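Amy13K (Eubacterium rectale DSM 17629, PDB 6B3P) binds starch-derived malto-oligosaccharides, seen here with glucan chains on two family 26 carbohydrate-binding modules of a surface-attached gut alpha-amylase. Local coordinates at residues K100-I105 with D152-Q157; T115-M120 with N168-T173; G122-A127 with V159-S164. One frame throughout, in Å; residues are numbered along the deposited sequence.

Contact 1. Residues K100-I105 with D152-Q157; sequences KYVTTI and DVVYTQ. With FMT (formic acid), chain T; EDO (1,2-ethanediol), chain J.
The Y101 ring meets the partner strand at one edge, where the carbonyl O of Q157 lies near the ring plane, 4.0 Å from Y101 CD1; the Y101 side chain also touches K95, K160 and T185. The Y155 side chain packs on M120 with its hydroxyl end, and its OH is hydrogen-bonded to N118 OD1. The third flat group, the Q157 amide, accepts from D124 N through OE1 and donates through NE2 to Q161 O. NE2 also reaches a water at 3.1 Å; that water donates to Y101 O and bonds T103 OG1 at 2.7 Å, so a backbone carbonyl and two side chains share it. Y101-I105 and D152-Q157 run antiparallel, with three hydrogen-bonded pairs, Y101 with Q157, T103 with Y155 and I105 with V153. The I105 N to V153 O bond is almost straight (2.9 Å, 176°), nearly along the C=O axis. Between these, V102 with T156 and T104 with V154 are non-hydrogen-bonded pairs on the opposite, more exposed face. There V102 CG1 and V154 CG1, each anti to its backbone N, cross obliquely in a tight 3.5 Å contact. On the buried face V153 CG1, in the crowded position between N and C, lies 3.8 Å from I105 CB. V154 N donates to a formic acid, O1 at 3.1 Å. One face turned to the facing sheet (T103, I105, V153, Y155, Q157) and the other bearing V102, T104, V154 and T156 fits a beta-sandwich, here of a starch-binding module 26 domain.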
# COMPACT_ATOMS: atom_id res chain seq x y z
N LYS A 100 -11.32 3.65 5.37
CA LYS A 100 -11.62 3.14 4.03
C LYS A 100 -10.42 2.37 3.47
O LYS A 100 -9.33 2.42 4.04
CB LYS A 100 -11.97 4.28 3.08
CG LYS A 100 -13.05 5.21 3.57
CD LYS A 100 -14.43 4.59 3.44
CE LYS A 100 -15.52 5.61 3.73
NZ LYS A 100 -15.44 6.80 2.83
N TYR A 101 -10.64 1.68 2.36
CA TYR A 101 -9.56 1.02 1.64
C TYR A 101 -9.10 1.90 0.50
O TYR A 101 -9.78 2.04 -0.52
CB TYR A 101 -10.02 -0.34 1.13
CG TYR A 101 -10.26 -1.31 2.25
CD1 TYR A 101 -11.51 -1.41 2.85
CD2 TYR A 101 -9.23 -2.11 2.74
CE1 TYR A 101 -11.73 -2.29 3.89
CE2 TYR A 101 -9.45 -2.98 3.78
CZ TYR A 101 -10.70 -3.07 4.35
OH TYR A 101 -10.92 -3.94 5.39
N VAL A 102 -7.92 2.48 0.67
CA VAL A 102 -7.37 3.45 -0.27
C VAL A 102 -6.22 2.83 -1.05
O VAL A 102 -5.14 2.62 -0.51
CB VAL A 102 -6.88 4.72 0.44
CG1 VAL A 102 -6.45 5.77 -0.57
CG2 VAL A 102 -7.98 5.27 1.34
N THR A 103 -6.48 2.53 -2.32
CA THR A 103 -5.50 1.88 -3.17
C THR A 103 -4.88 2.90 -4.13
O THR A 103 -5.57 3.51 -4.94
CB THR A 103 -6.13 0.73 -3.97
OG1 THR A 103 -6.81 -0.16 -3.07
CG2 THR A 103 -5.07 -0.05 -4.73
N THR A 104 -3.57 3.07 -4.01
CA THR A 104 -2.82 4.01 -4.83
C THR A 104 -1.99 3.26 -5.87
O THR A 104 -1.23 2.36 -5.52
CB THR A 104 -1.89 4.89 -3.98
OG1 THR A 104 -2.66 5.55 -2.96
CG2 THR A 104 -1.17 5.94 -4.84
N ILE A 105 -2.15 3.63 -7.13
CA ILE A 105 -1.42 2.98 -8.22
C ILE A 105 -0.65 4.01 -9.04
O ILE A 105 -1.24 4.95 -9.58
CB ILE A 105 -2.36 2.18 -9.13
CG1 ILE A 105 -3.22 1.22 -8.31
CG2 ILE A 105 -1.56 1.40 -10.17
CD1 ILE A 105 -4.38 0.61 -9.07
N ASP A 152 -0.41 9.17 -11.21
CA ASP A 152 -1.05 8.53 -10.06
C ASP A 152 -2.56 8.41 -10.23
O ASP A 152 -3.20 9.27 -10.82
CB ASP A 152 -0.76 9.33 -8.78
CG ASP A 152 0.72 9.62 -8.60
OD1 ASP A 152 1.55 8.73 -8.89
OD2 ASP A 152 1.05 10.75 -8.18
N VAL A 153 -3.11 7.32 -9.70
CA VAL A 153 -4.55 7.18 -9.55
C VAL A 153 -4.82 6.55 -8.19
O VAL A 153 -4.07 5.69 -7.72
CB VAL A 153 -5.17 6.31 -10.67
CG1 VAL A 153 -4.67 4.88 -10.60
CG2 VAL A 153 -6.69 6.37 -10.61
N VAL A 154 -5.90 7.01 -7.55
CA VAL A 154 -6.28 6.53 -6.23
C VAL A 154 -7.73 6.08 -6.24
O VAL A 154 -8.63 6.86 -6.57
CB VAL A 154 -6.09 7.61 -5.15
CG1 VAL A 154 -6.49 7.08 -3.77
CG2 VAL A 154 -4.66 8.12 -5.14
N TYR A 155 -7.96 4.82 -5.89
CA TYR A 155 -9.31 4.28 -5.76
C TYR A 155 -9.63 3.95 -4.31
O TYR A 155 -8.91 3.20 -3.65
CB TYR A 155 -9.47 3.04 -6.64
CG TYR A 155 -9.48 3.39 -8.11
CD1 TYR A 155 -10.55 4.06 -8.67
CD2 TYR A 155 -8.41 3.05 -8.93
CE1 TYR A 155 -10.57 4.39 -10.01
CE2 TYR A 155 -8.42 3.38 -10.27
CZ TYR A 155 -9.50 4.05 -10.80
OH TYR A 155 -9.50 4.37 -12.14
N THR A 156 -10.71 4.54 -3.82
CA THR A 156 -11.15 4.38 -2.44
C THR A 156 -12.44 3.58 -2.37
O THR A 156 -13.39 3.89 -3.09
CB THR A 156 -11.37 5.74 -1.76
OG1 THR A 156 -10.18 6.53 -1.85
CG2 THR A 156 -11.77 5.57 -0.30
N GLN A 157 -12.47 2.56 -1.51
CA GLN A 157 -13.67 1.75 -1.32
C GLN A 157 -14.02 1.61 0.15
O GLN A 157 -13.16 1.75 1.02
CB GLN A 157 -13.48 0.35 -1.92
CG GLN A 157 -13.02 0.34 -3.37
CD GLN A 157 -12.82 -1.06 -3.89
OE1 GLN A 157 -13.77 -1.74 -4.27
NE2 GLN A 157 -11.57 -1.52 -3.91
C FMT T . -7.83 9.99 -8.38
O1 FMT T . -6.63 9.98 -8.14
O2 FMT T . -8.43 8.98 -8.75
C1 EDO J . -9.42 7.81 4.71
O1 EDO J . -10.26 6.72 5.12
C2 EDO J . -9.55 8.01 3.20
O2 EDO J . -10.89 8.36 2.85
O HOH W 1 -9.46 0.36 -2.68

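Contact 2. Residues T115-M120 with N168-T173; sequences TIYNYM and NNNNGT. With GLC (alpha-D-glucopyranose), chain D; GLC (alpha-D-glucopyranose), chain B; EDO (1,2-ethanediol), chain G.
N168, the first of four successive asparagines, both makes the antiparallel pair with Y117 and starts the turn. Its CG sits in the crowded position between backbone N and carbonyl carbon (chi1 69°), which brings OD1 back over its own chain: OD1 accepts from N170 N at 2.9 Å on an in-plane lone pair, an Asx turn. ND2 donates to P137 O. In the hydrogen-bonded pair, Y117 N donates to N168 O at 2.7 Å, nearly along the C=O axis, while the return bond, N168 N to Y117 O, is longer at 3.0 Å and comes from above the carbonyl plane.

The N168 amide and Y117 ring planes are only 4° apart although the side chains cross obliquely, and N168 OD1 touches Y117 CB at 3.6 Å. Farther out, Y117 CE1 meets N170 CB at 3.7 Å, and a water joins Y117 OH to N170 ND2. An alanine at N168 would remove both the turn-closing acceptor and the donor to P137 O, and would probably loosen the N169-T173 loop. That loop is also tied by N169 OD1, which accepts from T173 N, while N169 ND2 is hydrogen-bonded to M112 O.

Two residues along from Y117, Y119 contributes to the glycan pocket: its OH and O6 of the chain D glucose are hydrogen-bonded at 2.7 Å, with O6 in the ring plane at its edge, and W136 packs edge-to-face with the same ring. Q174 NE2 and N177 ND2 also bond the glucan. Strand 116-121 lies between strand 139-141, paired through I116 and N118, and strand 163-168, while the N118 and M120 side chains touch V153 and Y155 of strand 150-157 in the facing sheet.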
# COMPACT_ATOMS: atom_id res chain seq x y z
N THR A 115 -1.14 13.09 -21.84
CA THR A 115 -2.53 12.88 -21.44
C THR A 115 -2.75 11.40 -21.17
O THR A 115 -2.85 10.60 -22.10
CB THR A 115 -3.52 13.37 -22.51
OG1 THR A 115 -3.16 12.83 -23.79
CG2 THR A 115 -3.52 14.89 -22.58
N ILE A 116 -2.83 11.05 -19.89
CA ILE A 116 -2.94 9.66 -19.47
C ILE A 116 -4.28 9.41 -18.80
O ILE A 116 -4.80 10.26 -18.08
CB ILE A 116 -1.80 9.28 -18.50
CG1 ILE A 116 -0.44 9.68 -19.08
CG2 ILE A 116 -1.84 7.79 -18.19
CD1 ILE A 116 -0.10 9.01 -20.40
N TYR A 117 -4.83 8.22 -19.05
CA TYR A 117 -6.11 7.81 -18.49
C TYR A 117 -5.97 6.52 -17.70
O TYR A 117 -5.06 5.73 -17.94
CB TYR A 117 -7.14 7.61 -19.61
CG TYR A 117 -7.46 8.85 -20.40
CD1 TYR A 117 -6.65 9.26 -21.46
CD2 TYR A 117 -8.58 9.62 -20.11
CE1 TYR A 117 -6.95 10.39 -22.19
CE2 TYR A 117 -8.89 10.75 -20.84
CZ TYR A 117 -8.07 11.13 -21.88
OH TYR A 117 -8.36 12.26 -22.61
N ASN A 118 -6.87 6.32 -16.74
CA ASN A 118 -7.01 5.03 -16.08
C ASN A 118 -8.43 4.52 -16.19
O ASN A 118 -9.38 5.19 -15.79
CB ASN A 118 -6.61 5.12 -14.60
CG ASN A 118 -6.65 3.77 -13.91
OD1 ASN A 118 -7.66 3.39 -13.33
ND2 ASN A 118 -5.55 3.03 -13.99
N TYR A 119 -8.57 3.32 -16.75
CA TYR A 119 -9.86 2.67 -16.89
C TYR A 119 -9.96 1.57 -15.84
O TYR A 119 -9.04 0.77 -15.70
CB TYR A 119 -10.02 2.11 -18.30
CG TYR A 119 -11.27 1.28 -18.49
CD1 TYR A 119 -12.50 1.89 -18.70
CD2 TYR A 119 -11.22 -0.10 -18.47
CE1 TYR A 119 -13.64 1.14 -18.88
CE2 TYR A 119 -12.35 -0.86 -18.64
CZ TYR A 119 -13.56 -0.23 -18.84
OH TYR A 119 -14.71 -0.98 -19.02
N MET A 120 -11.08 1.53 -15.12
CA MET A 120 -11.22 0.64 -13.96
C MET A 120 -12.55 -0.11 -13.97
O MET A 120 -13.59 0.44 -14.33
CB MET A 120 -11.10 1.46 -12.67
CG MET A 120 -11.04 0.62 -11.40
SD MET A 120 -12.65 0.09 -10.79
CE MET A 120 -13.36 1.65 -10.25
N ASN A 168 -3.73 4.08 -20.08
CA ASN A 168 -3.73 4.30 -21.53
C ASN A 168 -3.67 5.78 -21.89
O ASN A 168 -3.77 6.64 -21.01
CB ASN A 168 -4.97 3.66 -22.16
CG ASN A 168 -6.25 4.37 -21.78
OD1 ASN A 168 -6.61 5.40 -22.36
ND2 ASN A 168 -6.97 3.82 -20.81
N ASN A 169 -3.52 6.07 -23.18
CA ASN A 169 -3.48 7.44 -23.67
C ASN A 169 -4.65 7.78 -24.59
O ASN A 169 -4.67 8.85 -25.20
CB ASN A 169 -2.16 7.71 -24.40
CG ASN A 169 -1.96 6.82 -25.62
OD1 ASN A 169 -2.83 6.03 -25.98
ND2 ASN A 169 -0.80 6.95 -26.26
N ASN A 170 -5.63 6.88 -24.66
CA ASN A 170 -6.77 7.04 -25.56
C ASN A 170 -6.31 7.26 -27.00
O ASN A 170 -6.89 8.07 -27.73
CB ASN A 170 -7.63 8.22 -25.11
CG ASN A 170 -9.01 8.21 -25.75
OD1 ASN A 170 -9.47 7.18 -26.24
ND2 ASN A 170 -9.67 9.37 -25.75
N ASN A 171 -5.28 6.53 -27.41
CA ASN A 171 -4.71 6.71 -28.74
C ASN A 171 -3.85 5.52 -29.16
O ASN A 171 -2.80 5.69 -29.78
CB ASN A 171 -3.88 8.00 -28.79
CG ASN A 171 -3.63 8.48 -30.21
OD1 ASN A 171 -4.41 8.21 -31.12
ND2 ASN A 171 -2.52 9.20 -30.39
N GLY A 172 -4.30 4.32 -28.82
CA GLY A 172 -3.67 3.09 -29.28
C GLY A 172 -2.65 2.48 -28.35
O GLY A 172 -2.16 1.38 -28.62
N THR A 173 -2.32 3.17 -27.26
CA THR A 173 -1.35 2.66 -26.30
C THR A 173 -2.01 2.41 -24.94
O THR A 173 -2.64 3.30 -24.37
CB THR A 173 -0.16 3.64 -26.11
OG1 THR A 173 0.44 3.91 -27.38
CG2 THR A 173 0.90 3.04 -25.19
C1 GLC D . -11.01 -4.05 -20.73
C2 GLC D . -10.25 -5.34 -20.62
C3 GLC D . -11.18 -6.52 -20.73
C4 GLC D . -12.32 -6.38 -19.75
C5 GLC D . -13.01 -5.06 -19.95
C6 GLC D . -14.15 -4.88 -18.98
O2 GLC D . -9.25 -5.38 -21.60
O3 GLC D . -10.49 -7.69 -20.45
O4 GLC D . -13.19 -7.50 -19.87
O5 GLC D . -12.07 -4.03 -19.80
O6 GLC D . -14.88 -3.69 -19.19
C1 GLC B . -11.29 -0.81 -24.82
C2 GLC B . -9.97 -1.42 -24.36
C3 GLC B . -10.17 -2.75 -23.69
C4 GLC B . -11.20 -2.62 -22.62
C5 GLC B . -12.48 -2.04 -23.17
C6 GLC B . -13.52 -1.84 -22.10
O1 GLC B . -11.83 -1.47 -25.97
O2 GLC B . -9.11 -1.61 -25.43
O3 GLC B . -8.97 -3.20 -23.11
O4 GLC B . -11.43 -3.90 -22.07
O5 GLC B . -12.20 -0.80 -23.74
O6 GLC B . -14.76 -1.48 -22.63
C1 EDO G . -7.52 3.08 -27.50
O1 EDO G . -8.03 4.34 -27.07
C2 EDO G . -6.25 2.73 -26.72
O2 EDO G . -5.74 3.91 -26.08
O HOH W 2 -7.80 11.84 -25.43

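Contact 3. Residues G122-A127 with V159-S164; sequences GADASA and VKQNFS
Two anti torsions set this contact up: Q161 CG stands anti to its backbone N (chi1 -169°) with the chain extended beyond, and D124 CG likewise, so that the two side chains cross at about a right angle, carboxylate and amide planes 78° apart. They join two loops at one end of the beta-sandwich, one of them carrying a type I beta turn from D124 to A127. Within it, D124 OD2 accepts from S126 N at 2.9 Å, an Asx turn, the donor arriving above the carboxylate plane; a second donor, S126 OG, meets the same oxygen at 2.6 Å, on the anti lone pair. Across the loops, Q161 NE2 donates to G122 O (2.9 Å, 165°), in the plane of its own amide but above that of the carbonyl. G122 has backbone angles at which a CB would jam against the preceding carbonyl O. Beside it, A123 CB rests 4.0 Å from CB of F163, a residue whose side chain also touches Q157 and M120. V159 CG2 sits in the crowded position and lies against D124 CG at 3.5 Å. A single water donates to both D124 OD1 and Q161 OE1, 2.7 Å from each.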
# COMPACT_ATOMS: atom_id res chain seq x y z
N GLY A 122 -14.66 -3.67 -11.74
CA GLY A 122 -14.67 -4.76 -10.77
C GLY A 122 -14.71 -4.32 -9.32
O GLY A 122 -14.76 -5.16 -8.42
N ALA A 123 -14.69 -3.01 -9.08
CA ALA A 123 -14.66 -2.49 -7.71
C ALA A 123 -16.06 -2.46 -7.10
O ALA A 123 -17.06 -2.63 -7.79
CB ALA A 123 -14.05 -1.10 -7.69
N ASP A 124 -16.12 -2.25 -5.79
CA ASP A 124 -17.39 -2.13 -5.08
C ASP A 124 -18.12 -0.86 -5.51
O ASP A 124 -17.49 0.10 -5.97
CB ASP A 124 -17.16 -2.13 -3.56
CG ASP A 124 -18.44 -1.95 -2.77
OD1 ASP A 124 -19.26 -2.89 -2.73
OD2 ASP A 124 -18.62 -0.86 -2.18
N ALA A 125 -19.44 -0.85 -5.36
CA ALA A 125 -20.26 0.29 -5.77
C ALA A 125 -19.89 1.58 -5.03
O ALA A 125 -20.18 2.68 -5.51
CB ALA A 125 -21.73 -0.03 -5.54
N SER A 126 -19.26 1.45 -3.87
CA SER A 126 -18.87 2.61 -3.07
C SER A 126 -17.61 3.28 -3.61
O SER A 126 -17.18 4.31 -3.09
CB SER A 126 -18.66 2.22 -1.61
OG SER A 126 -17.51 1.41 -1.46
N ALA A 127 -17.02 2.69 -4.65
CA ALA A 127 -15.73 3.14 -5.16
C ALA A 127 -15.75 4.58 -5.66
O ALA A 127 -16.71 5.01 -6.30
CB ALA A 127 -15.25 2.21 -6.27
N VAL A 159 -15.21 -1.23 1.25
CA VAL A 159 -14.92 -2.64 1.52
C VAL A 159 -13.65 -3.08 0.80
O VAL A 159 -13.19 -2.43 -0.14
CB VAL A 159 -16.09 -3.55 1.10
CG1 VAL A 159 -17.36 -3.17 1.86
CG2 VAL A 159 -16.33 -3.48 -0.42
N LYS A 160 -13.10 -4.20 1.25
CA LYS A 160 -11.84 -4.72 0.75
C LYS A 160 -12.06 -5.58 -0.49
O LYS A 160 -12.05 -6.81 -0.41
CB LYS A 160 -11.15 -5.52 1.85
CG LYS A 160 -9.74 -5.95 1.54
CD LYS A 160 -9.17 -6.67 2.75
CE LYS A 160 -7.87 -7.37 2.43
NZ LYS A 160 -8.07 -8.51 1.49
N GLN A 161 -12.24 -4.92 -1.63
CA GLN A 161 -12.56 -5.63 -2.87
C GLN A 161 -11.48 -5.46 -3.92
O GLN A 161 -11.08 -4.34 -4.25
CB GLN A 161 -13.90 -5.13 -3.43
CG GLN A 161 -14.44 -5.98 -4.57
CD GLN A 161 -15.93 -5.82 -4.76
OE1 GLN A 161 -16.70 -5.89 -3.81
NE2 GLN A 161 -16.35 -5.62 -6.01
N ASN A 162 -11.00 -6.58 -4.45
CA ASN A 162 -10.07 -6.57 -5.56
C ASN A 162 -10.74 -5.99 -6.80
O ASN A 162 -11.97 -6.04 -6.93
CB ASN A 162 -9.54 -7.98 -5.86
CG ASN A 162 -8.76 -8.56 -4.70
OD1 ASN A 162 -8.30 -7.84 -3.81
ND2 ASN A 162 -8.59 -9.88 -4.71
N PHE A 163 -9.94 -5.44 -7.70
CA PHE A 163 -10.46 -4.90 -8.94
C PHE A 163 -9.37 -4.92 -10.00
O PHE A 163 -8.25 -5.38 -9.74
CB PHE A 163 -10.99 -3.48 -8.74
CG PHE A 163 -9.97 -2.51 -8.22
CD1 PHE A 163 -9.70 -2.43 -6.87
CD2 PHE A 163 -9.28 -1.68 -9.09
CE1 PHE A 163 -8.76 -1.53 -6.39
CE2 PHE A 163 -8.34 -0.78 -8.62
CZ PHE A 163 -8.08 -0.71 -7.26
N SER A 164 -9.69 -4.43 -11.19
CA SER A 164 -8.74 -4.39 -12.28
C SER A 164 -8.72 -3.01 -12.91
O SER A 164 -9.71 -2.27 -12.81
CB SER A 164 -9.08 -5.44 -13.34
OG SER A 164 -9.23 -6.72 -12.76
O HOH W 3 -19.27 -5.55 -3.05

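In the fold
All three contacts belong to the second module; along the chain contact 1 alternates with both others, while contact 3 falls wholly between the segments of contact 2. Contact 1 lies in one sheet of the sandwich, buries the largest area between its segments and is dominated by backbone bonds, over a mixed apolar and polar inner face. Contact 2 ends the opposite sheet at the glycan pocket, where short strand pairing gives way to an Asx turn, and contact 3 is a surface meeting of loops held by a side-chain amide, a carboxylate and water. Contacts 2 and 3 reach the same sheet, whose strands 116-121 and 163-168 are neighbours. Y155 and Q157 tie contact 1 to contacts 2 and 3, respectively.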